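Proteophosphoglycan (Silicibacter pomeroyi DSS-3, PDB 2RE3) is of unknown function but belongs to the DUF1285 family, whose fold repeats structural motifs and which may take part in signal transduction. Local coordinates at residues A28-N34 with S69-E74; P95-V101 with T113-V118. All coordinates share one frame. Residue numbers count along the deposited sequence, not the author numbering.

Interaction 1 of 2, residues A28-N34 with S69-E74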
loop_
_atom_site.group_PDB
_atom_site.type_symbol
_atom_site.label_atom_id
_atom_site.label_comp_id
_atom_site.label_asym_id
_atom_site.label_seq_id
_atom_site.Cartn_x
_atom_site.Cartn_y
_atom_site.Cartn_z
ATOM N N ALA A 28 -8.065 8.314 8.575
ATOM C CA ALA A 28 -8.199 9.630 9.150
ATOM C C ALA A 28 -7.795 10.657 8.100
ATOM O O ALA A 28 -7.017 10.346 7.210
ATOM C CB ALA A 28 -7.338 9.766 10.422
ATOM N N PRO A 29 -8.344 11.877 8.198
ATOM C CA PRO A 29 -8.076 12.952 7.234
ATOM C C PRO A 29 -6.791 13.666 7.586
ATOM O O PRO A 29 -6.752 14.876 7.895
ATOM C CB PRO A 29 -9.292 13.849 7.389
ATOM C CG PRO A 29 -9.628 13.717 8.899
ATOM C CD PRO A 29 -9.305 12.278 9.244
ATOM N N VAL A 30 -5.717 12.899 7.508
ATOM C CA VAL A 30 -4.436 13.314 8.043
ATOM C C VAL A 30 -3.856 14.522 7.337
ATOM O O VAL A 30 -2.979 15.180 7.906
ATOM C CB VAL A 30 -3.430 12.164 8.017
ATOM C CG1 VAL A 30 -3.848 11.068 9.067
ATOM C CG2 VAL A 30 -3.310 11.611 6.610
ATOM N N HIS A 31 -4.327 14.834 6.124
ATOM C CA HIS A 31 -3.802 15.992 5.419
ATOM C C HIS A 31 -4.476 17.287 5.827
ATOM O O HIS A 31 -4.132 18.346 5.308
ATOM C CB HIS A 31 -3.790 15.778 3.909
ATOM C CG HIS A 31 -2.782 14.747 3.457
ATOM N ND1 HIS A 31 -1.496 15.074 3.085
ATOM C CD2 HIS A 31 -2.874 13.399 3.334
ATOM C CE1 HIS A 31 -0.846 13.974 2.736
ATOM N NE2 HIS A 31 -1.654 12.942 2.891
ATOM N N LEU A 32 -5.399 17.220 6.788
ATOM C CA LEU A 32 -5.880 18.431 7.443
ATOM C C LEU A 32 -4.920 18.888 8.536
ATOM O O LEU A 32 -4.974 20.051 8.962
ATOM C CB LEU A 32 -7.242 18.229 8.073
ATOM C CG LEU A 32 -8.454 18.116 7.157
ATOM C CD1 LEU A 32 -9.654 17.808 8.059
ATOM C CD2 LEU A 32 -8.649 19.389 6.363
ATOM N N TRP A 33 -4.029 17.986 8.959
ATOM C CA TRP A 33 -3.254 18.177 10.173
ATOM C C TRP A 33 -1.777 18.424 9.907
ATOM O O TRP A 33 -1.158 17.735 9.100
ATOM C CB TRP A 33 -3.421 16.961 11.080
ATOM C CG TRP A 33 -4.844 16.627 11.365
ATOM C CD1 TRP A 33 -5.893 17.504 11.444
ATOM C CD2 TRP A 33 -5.395 15.321 11.592
ATOM N NE1 TRP A 33 -7.060 16.827 11.711
ATOM C CE2 TRP A 33 -6.784 15.486 11.809
ATOM C CE3 TRP A 33 -4.854 14.040 11.646
ATOM C CZ2 TRP A 33 -7.638 14.405 12.062
ATOM C CZ3 TRP A 33 -5.689 12.982 11.919
ATOM C CH2 TRP A 33 -7.069 13.168 12.128
ATOM N N ASN A 34 -1.219 19.415 10.597
ATOM C CA ASN A 34 0.216 19.714 10.503
ATOM C C ASN A 34 0.792 20.024 11.861
ATOM O O ASN A 34 1.262 21.138 12.121
ATOM C CB ASN A 34 0.455 20.837 9.511
ATOM C CG ASN A 34 0.148 20.407 8.115
ATOM O OD1 ASN A 34 -0.838 20.838 7.522
ATOM N ND2 ASN A 34 0.956 19.497 7.599
ATOM N N SER A 69 -4.584 3.663 10.038
ATOM C CA SER A 69 -5.554 4.714 9.753
ATOM C C SER A 69 -4.931 6.130 9.818
ATOM O O SER A 69 -5.491 7.061 9.239
ATOM C CB SER A 69 -6.772 4.632 10.681
ATOM O OG SER A 69 -6.520 5.102 12.013
ATOM N N ILE A 70 -3.799 6.287 10.507
ATOM C CA ILE A 70 -3.215 7.636 10.642
ATOM C C ILE A 70 -1.875 7.777 9.906
ATOM O O ILE A 70 -1.060 8.647 10.219
ATOM C CB ILE A 70 -3.118 8.089 12.127
ATOM C CG1 ILE A 70 -2.315 7.077 12.980
ATOM C CG2 ILE A 70 -4.541 8.351 12.654
ATOM C CD1 ILE A 70 -1.809 7.635 14.316
ATOM N N LEU A 71 -1.662 6.898 8.930
ATOM C CA LEU A 71 -0.496 6.990 8.091
ATOM C C LEU A 71 -0.627 8.198 7.163
ATOM O O LEU A 71 -1.704 8.469 6.591
ATOM C CB LEU A 71 -0.353 5.738 7.255
ATOM C CG LEU A 71 0.417 4.581 7.867
ATOM C CD1 LEU A 71 0.106 3.353 7.092
ATOM C CD2 LEU A 71 1.916 4.898 7.815
ATOM N N LYS A 72 0.477 8.919 7.027
ATOM C CA LYS A 72 0.558 10.060 6.159
ATOM C C LYS A 72 1.912 10.017 5.446
ATOM O O LYS A 72 2.957 9.764 6.054
ATOM C CB LYS A 72 0.440 11.331 6.991
ATOM C CG LYS A 72 0.406 12.613 6.169
ATOM C CD LYS A 72 0.326 13.878 7.044
ATOM C CE LYS A 72 -0.185 15.099 6.231
ATOM N NZ LYS A 72 -0.269 16.366 7.050
ATOM N N ARG A 73 1.885 10.274 4.154
ATOM C CA ARG A 73 3.092 10.355 3.376
ATOM C C ARG A 73 3.445 11.817 3.157
ATOM O O ARG A 73 2.592 12.603 2.755
ATOM C CB ARG A 73 2.843 9.694 2.024
ATOM C CG ARG A 73 4.078 9.532 1.204
ATOM C CD ARG A 73 3.773 9.083 -0.186
ATOM N NE ARG A 73 4.942 9.269 -1.007
ATOM C CZ ARG A 73 5.101 8.757 -2.222
ATOM N NH1 ARG A 73 4.184 7.990 -2.783
ATOM N NH2 ARG A 73 6.225 9.000 -2.870
ATOM N N GLU A 74 4.690 12.194 3.415
ATOM C CA GLU A 74 5.177 13.516 3.012
ATOM C C GLU A 74 6.444 13.291 2.229
ATOM O O GLU A 74 7.343 12.579 2.690
ATOM C CB GLU A 74 5.437 14.407 4.215
ATOM C CG GLU A 74 4.151 14.741 4.947
ATOM C CD GLU A 74 4.338 15.467 6.268
ATOM O OE1 GLU A 74 5.483 15.737 6.691
ATOM O OE2 GLU A 74 3.311 15.763 6.897
HETATM O O HOH W 1 -0.943 10.365 2.745
#
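Two hydrogen bonds tie the loop 28-34 to the residues entering and forming strand 71-74. At one end the backbone does the work: A28 N donates to S69 O at 2.9 Å, almost straight at 170°. At the other, the fully extended, all-t side chain of K72 reaches across so that NZ donates to V30 O at 3.1 Å; NZ also lies 2.6 Å from W33 O. The same ammonium forms a long salt bridge, K72 NZ to E74 OE2 at 3.6 Å, while E74 OE1 pairs with K86.

A single 3-10 turn at 30-32 places V30 O, which also accepts from W33 N, where K72 NZ can reach it; just before it, P29 centres an inverse gamma turn. The loop covers strand 71-74, an outermost strand of the N-terminal-domain beta-sheet, which pairs with strand 77-81.

Apolar packing lies between the two bonds: A28 CB meets I70 CG2 at 3.8 Å, and V30 CG1 lies 4.3 Å from I70 CB. V30 CG2 also rests against the backbone, 3.5 Å from L71 O.

H31 adds a CH-pi contact, K72 CE sitting over its ring face 3.7 Å from the centroid. A water joins H31 NE2, 2.7 Å away, to R73 N at 3.2 Å.

Interaction 2 of 2, residues P95-V101 with T113-V118; sequences PFVAVDV and TFTTHV
Build strands 96-101 and 113-116 antiparallel but strongly twisted, 128° between their directions and 4.6 Å between axes at closest approach. Pair V101 with F114 (non-hydrogen-bonded, CA-CA 4.3 Å), D100 with T115 (hydrogen-bonded, 5.1 Å) and A98 with T116 (non-hydrogen-bonded, 4.1 Å). The register slips by one because V99, at phi/psi -107/-7, is the extra residue: V99 N and D100 N both donate to T115 O, at 2.8 and 3.2 Å. T115 N returns a bond to D100 O at 3.0 Å, and H117 N reaches V97 O at 2.8 Å.

On one face, V101 (chi1 p) sets CG2 over the flat of the F114 ring (chi1 m, chi2 87°), 4.0 Å from its centroid. The short A98 side chain lets that ring come close, CB 3.9 Å from F114 CD2. D100 and T115 share the opposite face, CB to CB 4.0 Å. Past the strand end, H117 (chi1 p) turns the edge of its imidazole to the other arm, CE1 3.8 Å from F96 CA. F96 (chi1 m) brings ring atom CE1 to V118 CG2 at 3.6 Å, its CB 4.2 Å from T116 CG2. This is a classic beta bulge within the hairpin 96-104/111-116 of the C-terminal-domain beta-sheet.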
loop_
_atom_site.group_PDB
_atom_site.type_symbol
_atom_site.label_atom_id
_atom_site.label_comp_id
_atom_site.label_asym_id
_atom_site.label_seq_id
_atom_site.Cartn_x
_atom_site.Cartn_y
_atom_site.Cartn_z
ATOM N N PRO A 95 3.725 0.914 2.400
ATOM C CA PRO A 95 3.022 0.834 3.677
ATOM C C PRO A 95 1.981 -0.288 3.741
ATOM O O PRO A 95 1.558 -0.687 4.846
ATOM C CB PRO A 95 2.353 2.204 3.794
ATOM C CG PRO A 95 2.310 2.766 2.385
ATOM C CD PRO A 95 3.472 2.192 1.698
ATOM N N PHE A 96 1.568 -0.790 2.576
ATOM C CA PHE A 96 0.550 -1.855 2.536
ATOM C C PHE A 96 0.908 -2.995 1.604
ATOM O O PHE A 96 1.722 -2.840 0.698
ATOM C CB PHE A 96 -0.785 -1.290 2.100
ATOM C CG PHE A 96 -1.299 -0.171 2.966
ATOM C CD1 PHE A 96 -1.672 -0.405 4.273
ATOM C CD2 PHE A 96 -1.477 1.093 2.440
ATOM C CE1 PHE A 96 -2.178 0.605 5.046
ATOM C CE2 PHE A 96 -1.989 2.121 3.212
ATOM C CZ PHE A 96 -2.339 1.872 4.527
ATOM N N VAL A 97 0.312 -4.143 1.855
ATOM C CA VAL A 97 0.354 -5.243 0.942
ATOM C C VAL A 97 -1.073 -5.509 0.468
ATOM O O VAL A 97 -1.968 -5.626 1.286
ATOM C CB VAL A 97 0.912 -6.516 1.602
ATOM C CG1 VAL A 97 0.589 -7.733 0.747
ATOM C CG2 VAL A 97 2.438 -6.385 1.838
ATOM N N ALA A 98 -1.263 -5.594 -0.849
ATOM C CA ALA A 98 -2.525 -6.030 -1.457
ATOM C C ALA A 98 -2.598 -7.550 -1.387
ATOM O O ALA A 98 -1.762 -8.234 -1.988
ATOM C CB ALA A 98 -2.620 -5.567 -2.937
ATOM N N VAL A 99 -3.586 -8.075 -0.671
ATOM C CA VAL A 99 -3.706 -9.523 -0.481
ATOM C C VAL A 99 -4.831 -10.175 -1.255
ATOM O O VAL A 99 -4.944 -11.393 -1.272
ATOM C CB VAL A 99 -3.913 -9.873 0.989
ATOM C CG1 VAL A 99 -2.656 -9.450 1.800
ATOM C CG2 VAL A 99 -5.224 -9.241 1.509
ATOM N N ASP A 100 -5.665 -9.378 -1.893
ATOM C CA ASP A 100 -6.764 -9.903 -2.675
ATOM C C ASP A 100 -7.060 -8.981 -3.845
ATOM O O ASP A 100 -6.867 -7.774 -3.758
ATOM C CB ASP A 100 -8.002 -10.051 -1.790
ATOM C CG ASP A 100 -8.950 -11.104 -2.295
ATOM O OD1 ASP A 100 -8.517 -11.917 -3.133
ATOM O OD2 ASP A 100 -10.121 -11.124 -1.852
ATOM N N VAL A 101 -7.499 -9.557 -4.956
ATOM C CA VAL A 101 -7.955 -8.762 -6.084
ATOM C C VAL A 101 -9.205 -9.439 -6.602
ATOM O O VAL A 101 -9.277 -10.666 -6.650
ATOM C CB VAL A 101 -6.897 -8.625 -7.210
ATOM C CG1 VAL A 101 -6.402 -9.990 -7.676
ATOM C CG2 VAL A 101 -7.473 -7.843 -8.388
ATOM N N THR A 113 -10.632 -4.525 -8.305
ATOM C CA THR A 113 -10.723 -4.030 -6.933
ATOM C C THR A 113 -9.805 -4.832 -5.999
ATOM O O THR A 113 -9.928 -6.057 -5.844
ATOM C CB THR A 113 -12.155 -4.018 -6.435
ATOM O OG1 THR A 113 -12.899 -3.121 -7.252
ATOM C CG2 THR A 113 -12.222 -3.532 -4.980
ATOM N N PHE A 114 -8.870 -4.115 -5.391
ATOM C CA PHE A 114 -7.886 -4.713 -4.505
ATOM C C PHE A 114 -8.294 -4.512 -3.051
ATOM O O PHE A 114 -8.899 -3.496 -2.709
ATOM C CB PHE A 114 -6.551 -4.044 -4.708
ATOM C CG PHE A 114 -5.899 -4.368 -6.007
ATOM C CD1 PHE A 114 -6.176 -3.637 -7.130
ATOM C CD2 PHE A 114 -4.978 -5.394 -6.093
ATOM C CE1 PHE A 114 -5.565 -3.928 -8.313
ATOM C CE2 PHE A 114 -4.354 -5.675 -7.279
ATOM C CZ PHE A 114 -4.656 -4.944 -8.392
ATOM N N THR A 115 -7.959 -5.488 -2.223
ATOM C CA THR A 115 -8.072 -5.399 -0.789
ATOM C C THR A 115 -6.668 -5.562 -0.213
ATOM O O THR A 115 -5.910 -6.446 -0.683
ATOM C CB THR A 115 -8.999 -6.500 -0.258
ATOM O OG1 THR A 115 -10.300 -6.297 -0.828
ATOM C CG2 THR A 115 -9.093 -6.482 1.281
ATOM N N THR A 116 -6.330 -4.683 0.750
ATOM C CA THR A 116 -5.036 -4.665 1.444
ATOM C C THR A 116 -5.084 -5.487 2.725
ATOM O O THR A 116 -6.161 -5.905 3.181
ATOM C CB THR A 116 -4.621 -3.215 1.836
ATOM O OG1 THR A 116 -5.526 -2.716 2.836
ATOM C CG2 THR A 116 -4.614 -2.263 0.585
ATOM N N HIS A 117 -3.923 -5.703 3.338
ATOM C CA HIS A 117 -3.847 -6.559 4.540
ATOM C C HIS A 117 -4.474 -5.919 5.782
ATOM O O HIS A 117 -4.597 -6.552 6.806
ATOM C CB HIS A 117 -2.398 -7.023 4.797
ATOM C CG HIS A 117 -1.494 -5.976 5.389
ATOM N ND1 HIS A 117 -1.192 -4.784 4.750
ATOM C CD2 HIS A 117 -0.792 -5.971 6.555
ATOM C CE1 HIS A 117 -0.342 -4.100 5.499
ATOM N NE2 HIS A 117 -0.101 -4.787 6.608
ATOM N N VAL A 118 -4.861 -4.658 5.699
ATOM C CA VAL A 118 -5.511 -4.003 6.817
ATOM C C VAL A 118 -6.986 -3.742 6.473
ATOM O O VAL A 118 -7.682 -3.008 7.162
ATOM C CB VAL A 118 -4.777 -2.725 7.185
ATOM C CG1 VAL A 118 -3.322 -3.062 7.586
ATOM C CG2 VAL A 118 -4.803 -1.706 6.006
#

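In the fold
Interaction 1 closes along the chain before interaction 2 opens; the first belongs to the N-terminal DUF1285 domain, the second to the C-terminal one. The beta-sheets of both share the strand order 3-2-1-6-5-4, in keeping with a fold of repeated motifs. The contacts sit differently within it: 28-34 lays a loop over one face of an outermost strand, partly buried and held by one main-chain bond, the K72 ammonium on a carbonyl, and packing of V30 and A28, whereas 95-101 with 113-118 is a buried hairpin pairing held by main-chain bonds, nearer the centre of the molecule. Their centres are 20 Å apart, yet they touch: L71 CD1 packs 3.8 Å from F96 CZ. L151 of strand 151-155 touches L71, P95 and F96.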